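Local coordinates for putative glyoxalase superfamily protein (PDB 3IUZ) that probably acts as an iron(II)-dependent dioxygenase/decarboxylase of 2-oxoadipate, forming 2-hydroxyglutarate, at residues A55-L58 with D59-T63; T104-L107 with R108-Y112; A133-P136 with E137-Q141; A194-I197 with G198-P202. All blocks are in the same frame, centred on the assembly; numbering follows the deposited sequence. Where two conformers were deposited one is given.

Interaction 1 of 4, residues A55-L58 with D59-T63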
loop_
_atom_site.group_PDB
_atom_site.type_symbol
_atom_site.label_atom_id
_atom_site.label_comp_id
_atom_site.label_asym_id
_atom_site.label_seq_id
_atom_site.Cartn_x
_atom_site.Cartn_y
_atom_site.Cartn_z
ATOM N N ALA A 55 -6.115 -7.503 1.286
ATOM C CA ALA A 55 -7.023 -8.302 0.491
ATOM C C ALA A 55 -7.193 -7.751 -0.924
ATOM O O ALA A 55 -7.321 -8.528 -1.891
ATOM C CB ALA A 55 -8.347 -8.441 1.185
ATOM N N GLY A 56 -7.200 -6.430 -1.039
ATOM C CA GLY A 56 -7.248 -5.724 -2.319
ATOM C C GLY A 56 -5.991 -5.983 -3.151
ATOM O O GLY A 56 -6.080 -6.167 -4.381
ATOM N N ILE A 57 -4.825 -6.056 -2.519
ATOM C CA ILE A 57 -3.586 -6.441 -3.244
ATOM C C ILE A 57 -3.705 -7.843 -3.788
ATOM O O ILE A 57 -3.403 -8.081 -4.956
ATOM C CB ILE A 57 -2.287 -6.372 -2.410
ATOM C CG1 ILE A 57 -1.460 -5.169 -2.829
ATOM C CG2 ILE A 57 -1.370 -7.655 -2.607
ATOM C CD1 ILE A 57 -1.123 -5.119 -4.266
ATOM N N LEU A 58 -4.145 -8.777 -2.953
ATOM C CA LEU A 58 -4.311 -10.155 -3.372
ATOM C C LEU A 58 -5.258 -10.282 -4.578
ATOM O O LEU A 58 -5.043 -11.158 -5.436
ATOM C CB LEU A 58 -4.805 -11.018 -2.208
ATOM C CG LEU A 58 -3.832 -11.206 -1.027
ATOM C CD1 LEU A 58 -4.454 -12.203 -0.051
ATOM C CD2 LEU A 58 -2.401 -11.665 -1.491
ATOM N N ASP A 59 -6.294 -9.436 -4.640
ATOM C CA ASP A 59 -7.240 -9.482 -5.752
ATOM C C ASP A 59 -6.551 -9.135 -7.082
ATOM O O ASP A 59 -7.077 -9.468 -8.126
ATOM C CB ASP A 59 -8.369 -8.466 -5.568
ATOM C CG ASP A 59 -9.315 -8.812 -4.420
ATOM O OD1 ASP A 59 -9.351 -9.969 -3.984
ATOM O OD2 ASP A 59 -10.042 -7.895 -3.969
ATOM N N ARG A 60 -5.449 -8.396 -7.069
ATOM C CA ARG A 60 -4.820 -8.027 -8.339
ATOM C C ARG A 60 -3.346 -8.423 -8.481
ATOM O O ARG A 60 -2.651 -7.983 -9.428
ATOM C CB ARG A 60 -4.975 -6.545 -8.589
ATOM C CG ARG A 60 -4.163 -5.675 -7.696
ATOM C CD ARG A 60 -4.477 -4.229 -8.012
ATOM N NE ARG A 60 -3.583 -3.393 -7.231
ATOM C CZ ARG A 60 -3.776 -3.146 -5.946
ATOM N NH1 ARG A 60 -4.866 -3.644 -5.337
ATOM N NH2 ARG A 60 -2.895 -2.407 -5.266
ATOM N N VAL A 61 -2.891 -9.257 -7.549
ATOM C CA VAL A 61 -1.534 -9.802 -7.559
ATOM C C VAL A 61 -1.661 -11.337 -7.445
ATOM O O VAL A 61 -1.532 -11.914 -6.383
ATOM C CB VAL A 61 -0.702 -9.201 -6.463
ATOM C CG1 VAL A 61 0.795 -9.753 -6.540
ATOM C CG2 VAL A 61 -0.721 -7.680 -6.549
ATOM N N PRO A 62 -1.990 -12.006 -8.582
ATOM C CA PRO A 62 -2.235 -13.416 -8.602
ATOM C C PRO A 62 -1.088 -14.290 -8.071
ATOM O O PRO A 62 -1.343 -15.302 -7.489
ATOM C CB PRO A 62 -2.572 -13.700 -10.072
ATOM C CG PRO A 62 -2.230 -12.515 -10.807
ATOM C CD PRO A 62 -2.302 -11.379 -9.877
ATOM N N THR A 63 0.160 -13.871 -8.198
ATOM C CA THR A 63 1.261 -14.653 -7.640
ATOM C C THR A 63 1.220 -14.620 -6.114
ATOM O O THR A 63 1.512 -15.623 -5.445
ATOM C CB THR A 63 2.636 -14.156 -8.214
ATOM O OG1 THR A 63 2.572 -14.137 -9.668
ATOM C CG2 THR A 63 3.721 -15.054 -7.808
#
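Ala55 accepts the helical bond from Asp59, with N to O at 3.1 Å, in the last turn of helix 42-60. The Asp59 carboxylate folds back beside this same carbonyl, two acceptors near each other; Arg18, which makes a salt bridge to Asp59 OD1 and a weak hydrogen bond to Ala55 O, probably offsets their closeness. Gly56 carries no side chain between Asp59 and Arg60, and the guanidinium swings in beside its carbonyl, Arg60 NH1 lying 3.0 Å from Gly56 O. Ile57 carries the apolar half of the contact. In one of its two modelled conformers, CD1 sits over one face of the Arg60 guanidinium, 3.4 Å from NH2 and displaced toward the rim, and also meets Val61 CG2. Arg60 reaches this position because CG stands between its backbone N and carbonyl carbon (chi1 71°) and the chain then runs extended to NE, returning along the helix end. Arg60 N also bonds to Ile57 O at 3.0 Å, approaching from above the carbonyl plane, as the helix tightens near its end. Leu58 turns its branched end away from Asp59-Thr63, toward Arg18 and Leu25 of helix 16-25. Val61, at the N-cap position of helix 62-73, joins Ile57 and Arg60 against Ser301 of strand 293-306, while Arg60 NH2 is held by the carbonyl of Phe236.

Interaction 2 of 4, residues T104-L107 with R108-Y112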
loop_
_atom_site.group_PDB
_atom_site.type_symbol
_atom_site.label_atom_id
_atom_site.label_comp_id
_atom_site.label_asym_id
_atom_site.label_seq_id
_atom_site.Cartn_x
_atom_site.Cartn_y
_atom_site.Cartn_z
ATOM N N THR A 104 -0.392 11.401 4.293
ATOM C CA THR A 104 -0.098 11.704 5.697
ATOM C C THR A 104 -1.331 12.315 6.429
ATOM O O THR A 104 -1.501 12.093 7.609
ATOM C CB THR A 104 1.117 12.605 5.869
ATOM O OG1 THR A 104 1.033 13.717 5.005
ATOM C CG2 THR A 104 2.425 11.808 5.536
ATOM N N ARG A 105 -2.135 13.085 5.716
ATOM C CA ARG A 105 -3.408 13.606 6.202
ATOM C C ARG A 105 -4.417 12.507 6.601
ATOM O O ARG A 105 -5.382 12.807 7.304
ATOM C CB ARG A 105 -4.049 14.522 5.182
ATOM C CG ARG A 105 -4.695 13.774 3.980
ATOM C CD ARG A 105 -5.100 14.661 2.826
ATOM N NE ARG A 105 -5.498 13.858 1.664
ATOM C CZ ARG A 105 -6.452 14.171 0.784
ATOM N NH1 ARG A 105 -7.158 15.297 0.865
ATOM N NH2 ARG A 105 -6.668 13.364 -0.236
ATOM N N ILE A 106 -4.164 11.256 6.164
ATOM C CA ILE A 106 -4.931 10.092 6.536
ATOM C C ILE A 106 -4.193 9.294 7.616
ATOM O O ILE A 106 -4.767 8.941 8.657
ATOM C CB ILE A 106 -5.199 9.153 5.309
ATOM C CG1 ILE A 106 -6.002 9.843 4.202
ATOM C CG2 ILE A 106 -5.868 7.850 5.760
ATOM C CD1 ILE A 106 -6.054 9.028 2.810
ATOM N N LEU A 107 -2.916 8.983 7.384
ATOM C CA LEU A 107 -2.212 8.080 8.281
ATOM C C LEU A 107 -1.980 8.702 9.661
ATOM O O LEU A 107 -1.949 7.988 10.656
ATOM C CB LEU A 107 -0.831 7.697 7.702
ATOM C CG LEU A 107 -0.894 7.017 6.327
ATOM C CD1 LEU A 107 0.433 6.676 5.707
ATOM C CD2 LEU A 107 -1.756 5.750 6.424
ATOM N N ARG A 108 -1.766 10.024 9.701
ATOM C CA ARG A 108 -1.431 10.712 10.954
ATOM C C ARG A 108 -2.614 10.616 11.922
ATOM O O ARG A 108 -2.438 10.119 13.007
ATOM C CB ARG A 108 -0.979 12.143 10.692
ATOM C CG ARG A 108 0.352 12.219 9.980
ATOM C CD ARG A 108 1.554 11.891 10.842
ATOM N NE ARG A 108 1.838 12.989 11.738
ATOM C CZ ARG A 108 1.924 12.939 13.054
ATOM N NH1 ARG A 108 1.770 11.807 13.730
ATOM N NH2 ARG A 108 2.143 14.075 13.722
ATOM N N PRO A 109 -3.829 11.001 11.509
ATOM C CA PRO A 109 -4.936 10.842 12.461
ATOM C C PRO A 109 -5.304 9.367 12.772
ATOM O O PRO A 109 -5.882 9.069 13.815
ATOM C CB PRO A 109 -6.085 11.570 11.766
ATOM C CG PRO A 109 -5.676 11.609 10.298
ATOM C CD PRO A 109 -4.239 11.786 10.323
ATOM N N LEU A 110 -4.980 8.429 11.890
ATOM C CA LEU A 110 -5.081 6.998 12.221
ATOM C C LEU A 110 -4.132 6.531 13.331
ATOM O O LEU A 110 -4.350 5.470 13.899
ATOM C CB LEU A 110 -4.833 6.119 11.028
ATOM C CG LEU A 110 -5.972 6.051 9.998
ATOM C CD1 LEU A 110 -5.498 5.237 8.729
ATOM C CD2 LEU A 110 -7.324 5.512 10.551
ATOM N N GLY A 111 -3.082 7.310 13.605
ATOM C CA GLY A 111 -2.140 6.983 14.663
ATOM C C GLY A 111 -0.718 6.690 14.189
ATOM O O GLY A 111 0.102 6.280 14.980
ATOM N N TYR A 112 -0.425 6.851 12.895
ATOM C CA TYR A 112 0.937 6.658 12.395
ATOM C C TYR A 112 1.837 7.894 12.651
ATOM O O TYR A 112 1.371 9.034 12.715
ATOM C CB TYR A 112 0.959 6.330 10.886
ATOM C CG TYR A 112 0.358 4.982 10.579
ATOM C CD1 TYR A 112 -1.011 4.844 10.396
ATOM C CD2 TYR A 112 1.166 3.840 10.453
ATOM C CE1 TYR A 112 -1.572 3.605 10.099
ATOM C CE2 TYR A 112 0.616 2.608 10.201
ATOM C CZ TYR A 112 -0.748 2.494 10.014
ATOM O OH TYR A 112 -1.311 1.272 9.750
#
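Leu107 and Tyr112 meet where helix 101-110 gives way to strand 112-120. Tyr112 N bonds to Leu107 O at 2.9 Å, and the same carbonyl oxygen lies at the edge of the tyrosine ring, in its plane, 3.3 Å from CD1. The two CB atoms are 3.9 Å apart, so a leucine methylene and the root of the ring close the turn on its apolar side. One residue earlier, Ile106 pairs with Leu110, the two side chains running side by side in the same direction, CG2 to CD1 4.0 Å, over the bond from Leu110 N to Ile106 O. Pro109 sets its ring against the carbonyls of Arg105 and Ile106, its CG 3.2 Å from Arg105 O; without an N-H it leaves the usual bond to Arg105 O unmade, and the helix is kinked there.

Gly111 makes the exit possible: its phi of 116° completes a Schellman motif and suits a residue without CB. Arg108 bends at chi2 and chi3 (-74° and -75°), which curls its guanidinium round to Tyr112 O; NH1 donates there at 3.0 Å, nearly straight and in plane with both groups. Farther out, the Tyr112 hydroxyl bonds to Asn50, while His132 and Phe142 make edge-to-face contacts with the ring. The in-plane arginine bond ties the helix's last turn to the first residue of the strand, and a positive group near a helix C-terminus would be expected to be favourable.

Interaction 3 of 4, residues A133-P136 with E137-Q141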
loop_
_atom_site.group_PDB
_atom_site.type_symbol
_atom_site.label_atom_id
_atom_site.label_comp_id
_atom_site.label_asym_id
_atom_site.label_seq_id
_atom_site.Cartn_x
_atom_site.Cartn_y
_atom_site.Cartn_z
ATOM N N ALA A 133 1.871 4.265 16.159
ATOM C CA ALA A 133 2.334 4.608 17.522
ATOM C C ALA A 133 1.872 3.583 18.552
ATOM O O ALA A 133 2.497 3.456 19.569
ATOM C CB ALA A 133 1.852 6.026 17.933
ATOM N N ASP A 134 0.780 2.868 18.309
ATOM C CA ASP A 134 0.232 1.975 19.332
ATOM C C ASP A 134 0.782 0.556 19.252
ATOM O O ASP A 134 0.607 -0.215 20.187
ATOM C CB ASP A 134 -1.308 1.911 19.315
ATOM C CG ASP A 134 -1.975 3.250 19.556
ATOM O OD1 ASP A 134 -1.391 4.138 20.233
ATOM O OD2 ASP A 134 -3.127 3.414 19.072
ATOM N N ALA A 135 1.410 0.194 18.144
ATOM C CA ALA A 135 1.940 -1.163 17.954
ATOM C C ALA A 135 2.889 -1.119 16.752
ATOM O O ALA A 135 2.577 -1.690 15.694
ATOM C CB ALA A 135 0.772 -2.187 17.714
ATOM N N PRO A 136 4.023 -0.404 16.900
ATOM C CA PRO A 136 4.876 -0.077 15.749
ATOM C C PRO A 136 5.474 -1.301 15.050
ATOM O O PRO A 136 5.669 -1.294 13.822
ATOM C CB PRO A 136 5.974 0.811 16.363
ATOM C CG PRO A 136 5.837 0.676 17.845
ATOM C CD PRO A 136 4.460 0.275 18.126
ATOM N N GLU A 137 5.726 -2.346 15.835
ATOM C CA GLU A 137 6.245 -3.607 15.321
ATOM C C GLU A 137 5.189 -4.573 14.839
ATOM O O GLU A 137 5.502 -5.467 14.054
ATOM C CB GLU A 137 7.092 -4.318 16.364
ATOM C CG GLU A 137 8.248 -3.491 16.808
ATOM C CD GLU A 137 9.079 -4.185 17.879
ATOM O OE1 GLU A 137 8.782 -5.351 18.243
ATOM O OE2 GLU A 137 10.050 -3.565 18.339
ATOM N N GLY A 138 3.936 -4.387 15.240
ATOM C CA GLY A 138 2.891 -5.340 14.885
ATOM C C GLY A 138 1.962 -4.910 13.771
ATOM O O GLY A 138 1.579 -5.726 12.939
ATOM N N ILE A 139 1.532 -3.645 13.780
ATOM C CA ILE A 139 0.668 -3.117 12.735
ATOM C C ILE A 139 1.561 -2.852 11.532
ATOM O O ILE A 139 2.686 -2.375 11.697
ATOM C CB ILE A 139 -0.039 -1.827 13.216
ATOM C CG1 ILE A 139 -1.149 -2.198 14.223
ATOM C CG2 ILE A 139 -0.593 -1.052 12.042
ATOM C CD1 ILE A 139 -1.759 -0.968 14.930
ATOM N N ALA A 140 1.118 -3.170 10.324
ATOM C CA ALA A 140 1.940 -2.937 9.139
ATOM C C ALA A 140 2.336 -1.492 9.036
ATOM O O ALA A 140 1.521 -0.608 9.345
ATOM C CB ALA A 140 1.174 -3.300 7.855
ATOM N N GLN A 141 3.550 -1.250 8.547
ATOM C CA GLN A 141 3.992 0.090 8.245
ATOM C C GLN A 141 3.453 0.485 6.882
ATOM O O GLN A 141 3.042 -0.385 6.099
ATOM C CB GLN A 141 5.491 0.208 8.242
ATOM C CG GLN A 141 6.127 0.098 9.587
ATOM C CD GLN A 141 7.622 0.336 9.499
ATOM O OE1 GLN A 141 8.098 1.482 9.531
ATOM N NE2 GLN A 141 8.378 -0.746 9.342
HETATM O O HOH W 1 3.793 0.095 12.354
HETATM O O HOH W 2 5.421 -3.154 11.707
#
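Ile139 packs back on Ala135 across an alpha-turn in the loop between strands 125-132 and 141-147. Its CB rests 3.6 Å from Ala135 O, the oxygen round which the turn is built. From there CG1, placed anti to the carbonyl carbon (chi1 -74°), passes alongside the alanine methyl, and CD1 follows at the tip. Alanine suits this place, its single methyl CB lying 4.0 Å from both CG1 and CD1 of Ile139.

Two amides share Ala135 O. Ile139 N donates at 2.9 Å almost along the C=O axis, closing the alpha-turn, whereas Gly138 N, at 3.1 Å, comes from above the carbonyl plane and makes the i to i+3 bond of a beta-turn inside it, so the oxygen is gripped from two directions. Pro136, which has no amide hydrogen, fits the start of the turn, where its ring constrains phi. Its oxygen lies 3.8 Å from Ile139 O, and two waters bridge them. Each water donates to Pro136 O and to Ile139 O, all four distances being 2.8 Å, which satisfies a pair of acceptors that could not bond to each other.

Other parts of the fold cover the isoleucine side of the turn. Ile139 lies on Gln47 and Asn50 of helix 42-60 and on His132 and Tyr112 of the sheet strands, while Leu32 touches both it and Ala135. Beyond it the chain enters strand 141-147, where Gln141 pairs through its backbone with Asp81 and Gly83 of strand 80-87.

Interaction 4 of 4, residues A194-I197 with G198-P202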
loop_
_atom_site.group_PDB
_atom_site.type_symbol
_atom_site.label_atom_id
_atom_site.label_comp_id
_atom_site.label_asym_id
_atom_site.label_seq_id
_atom_site.Cartn_x
_atom_site.Cartn_y
_atom_site.Cartn_z
ATOM N N ALA A 194 -16.031 0.950 10.753
ATOM C CA ALA A 194 -16.276 0.165 9.555
ATOM C C ALA A 194 -16.600 1.119 8.405
ATOM O O ALA A 194 -16.121 0.910 7.283
ATOM C CB ALA A 194 -17.445 -0.836 9.762
ATOM N N GLU A 195 -17.388 2.166 8.689
ATOM C CA GLU A 195 -17.723 3.150 7.658
ATOM C C GLU A 195 -16.473 3.886 7.223
ATOM O O GLU A 195 -16.214 4.020 6.013
ATOM C CB GLU A 195 -18.773 4.139 8.159
ATOM C CG GLU A 195 -19.127 5.217 7.147
ATOM C CD GLU A 195 -20.125 6.229 7.695
ATOM O OE1 GLU A 195 -20.595 6.113 8.876
ATOM O OE2 GLU A 195 -20.448 7.146 6.930
ATOM N N LEU A 196 -15.656 4.325 8.183
ATOM C CA LEU A 196 -14.380 5.019 7.828
ATOM C C LEU A 196 -13.487 4.180 6.937
ATOM O O LEU A 196 -12.936 4.662 5.920
ATOM C CB LEU A 196 -13.615 5.438 9.094
ATOM C CG LEU A 196 -12.266 6.072 8.895
ATOM C CD1 LEU A 196 -12.382 7.318 8.025
ATOM C CD2 LEU A 196 -11.570 6.379 10.292
ATOM N N ILE A 197 -13.324 2.908 7.294
ATOM C CA ILE A 197 -12.478 2.023 6.479
ATOM C C ILE A 197 -12.998 1.990 5.032
ATOM O O ILE A 197 -12.230 2.110 4.076
ATOM C CB ILE A 197 -12.392 0.611 7.085
ATOM C CG1 ILE A 197 -11.605 0.653 8.375
ATOM C CG2 ILE A 197 -11.825 -0.412 6.066
ATOM C CD1 ILE A 197 -11.844 -0.627 9.272
ATOM N N GLY A 198 -14.298 1.840 4.880
ATOM C CA GLY A 198 -14.922 1.812 3.550
ATOM C C GLY A 198 -14.620 3.066 2.733
ATOM O O GLY A 198 -14.502 3.006 1.519
ATOM N N LEU A 199 -14.508 4.202 3.417
ATOM C CA LEU A 199 -14.314 5.485 2.755
ATOM C C LEU A 199 -12.867 5.699 2.482
ATOM O O LEU A 199 -12.528 6.424 1.538
ATOM C CB LEU A 199 -14.825 6.641 3.604
ATOM C CG LEU A 199 -16.350 6.713 3.780
ATOM C CD1 LEU A 199 -16.692 7.748 4.903
ATOM C CD2 LEU A 199 -16.977 7.071 2.423
ATOM N N LEU A 200 -12.003 5.070 3.267
ATOM C CA LEU A 200 -10.573 5.252 3.051
ATOM C C LEU A 200 -10.027 4.350 1.957
ATOM O O LEU A 200 -9.062 4.728 1.275
ATOM C CB LEU A 200 -9.767 5.019 4.331
ATOM C CG LEU A 200 -10.009 6.041 5.454
ATOM C CD1 LEU A 200 -9.132 5.694 6.681
ATOM C CD2 LEU A 200 -9.715 7.507 4.970
ATOM N N VAL A 201 -10.601 3.162 1.809
ATOM C CA VAL A 201 -10.051 2.200 0.860
ATOM C C VAL A 201 -9.937 2.779 -0.576
ATOM O O VAL A 201 -8.881 2.585 -1.227
ATOM C CB VAL A 201 -10.792 0.858 0.925
ATOM C CG1 VAL A 201 -10.537 0.012 -0.358
ATOM C CG2 VAL A 201 -10.411 0.100 2.237
ATOM N N PRO A 202 -10.939 3.531 -1.048
ATOM C CA PRO A 202 -10.829 4.114 -2.393
ATOM C C PRO A 202 -9.769 5.197 -2.579
ATOM O O PRO A 202 -9.521 5.592 -3.723
ATOM C CB PRO A 202 -12.258 4.652 -2.659
ATOM C CG PRO A 202 -13.132 3.778 -1.820
ATOM C CD PRO A 202 -12.306 3.683 -0.532
#
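Leu196 and Leu200, one helical turn apart, interlock through different rotamers. Leu196 has CG anti to its own nitrogen (chi1 176°), which tips the isobutyl group toward the later turn and brings CD1 to 3.7 Å from Leu200 CG. Leu200 instead holds CG beside its backbone N and anti to the carbonyl carbon, leaning back, with CG 3.3 Å from Leu196 O and CD1 3.9 Å from Leu196 CG. The two chains therefore meet at an angle, methyl against branch point. Glu195 and Leu199 show the same opposition of first torsions but lie alongside each other, their nearest side-chain atoms being Glu195 CG and Leu199 CD1 at 4.2 Å; the aliphatic part of the glutamate faces the leucine, and its carboxylate goes on to a salt bridge with Arg174.

These are i to i+4 pairs in helix 190-200, a helix packed between helices 4-14, 42-60 and 173-185. Bonds such as Leu200 N to Leu196 O, at 2.8 Å, hold the turn, and weak i to i+3 bonds from Leu199 N and Leu200 N appear beside them; a 3-10 segment follows at Val201 and Pro202.

Beta-branched Ile197 and Val201 make the remaining pair, CG2 to CG2 at 4.1 Å. Ile197 reaches Ala48 of helix 42-60 as well as Leu9 and Asn13 of helix 4-14, while Val201 lies on Leu49 and Val52, with its CG2 against the carbonyl oxygen of Ile197.

Along the chain the four contacts follow one another in series. Helix 42-60 links them: interaction 1 forms its C-terminal end, and residues earlier in it touch the other three. Interactions 2 and 3 have centres about 13 Å apart and meet directly through a probable hydrogen bond, Gly111 O lying 2.9 Å from Ala133 N, just beyond the paired ends of strands 112-120 and 125-132. Interaction 4 packs on interaction 2 from another side, with Leu200 against Ile106 and Leu110, centres about 14 Å apart. Interactions 1 and 2 are about 24 Å apart between centres, on opposite sides of the chain's centre. Interactions 1 to 3 join helices to the mixed sheet of this glyoxalase-clan protein, while interaction 4 packs helix 190-200 on its neighbouring helices.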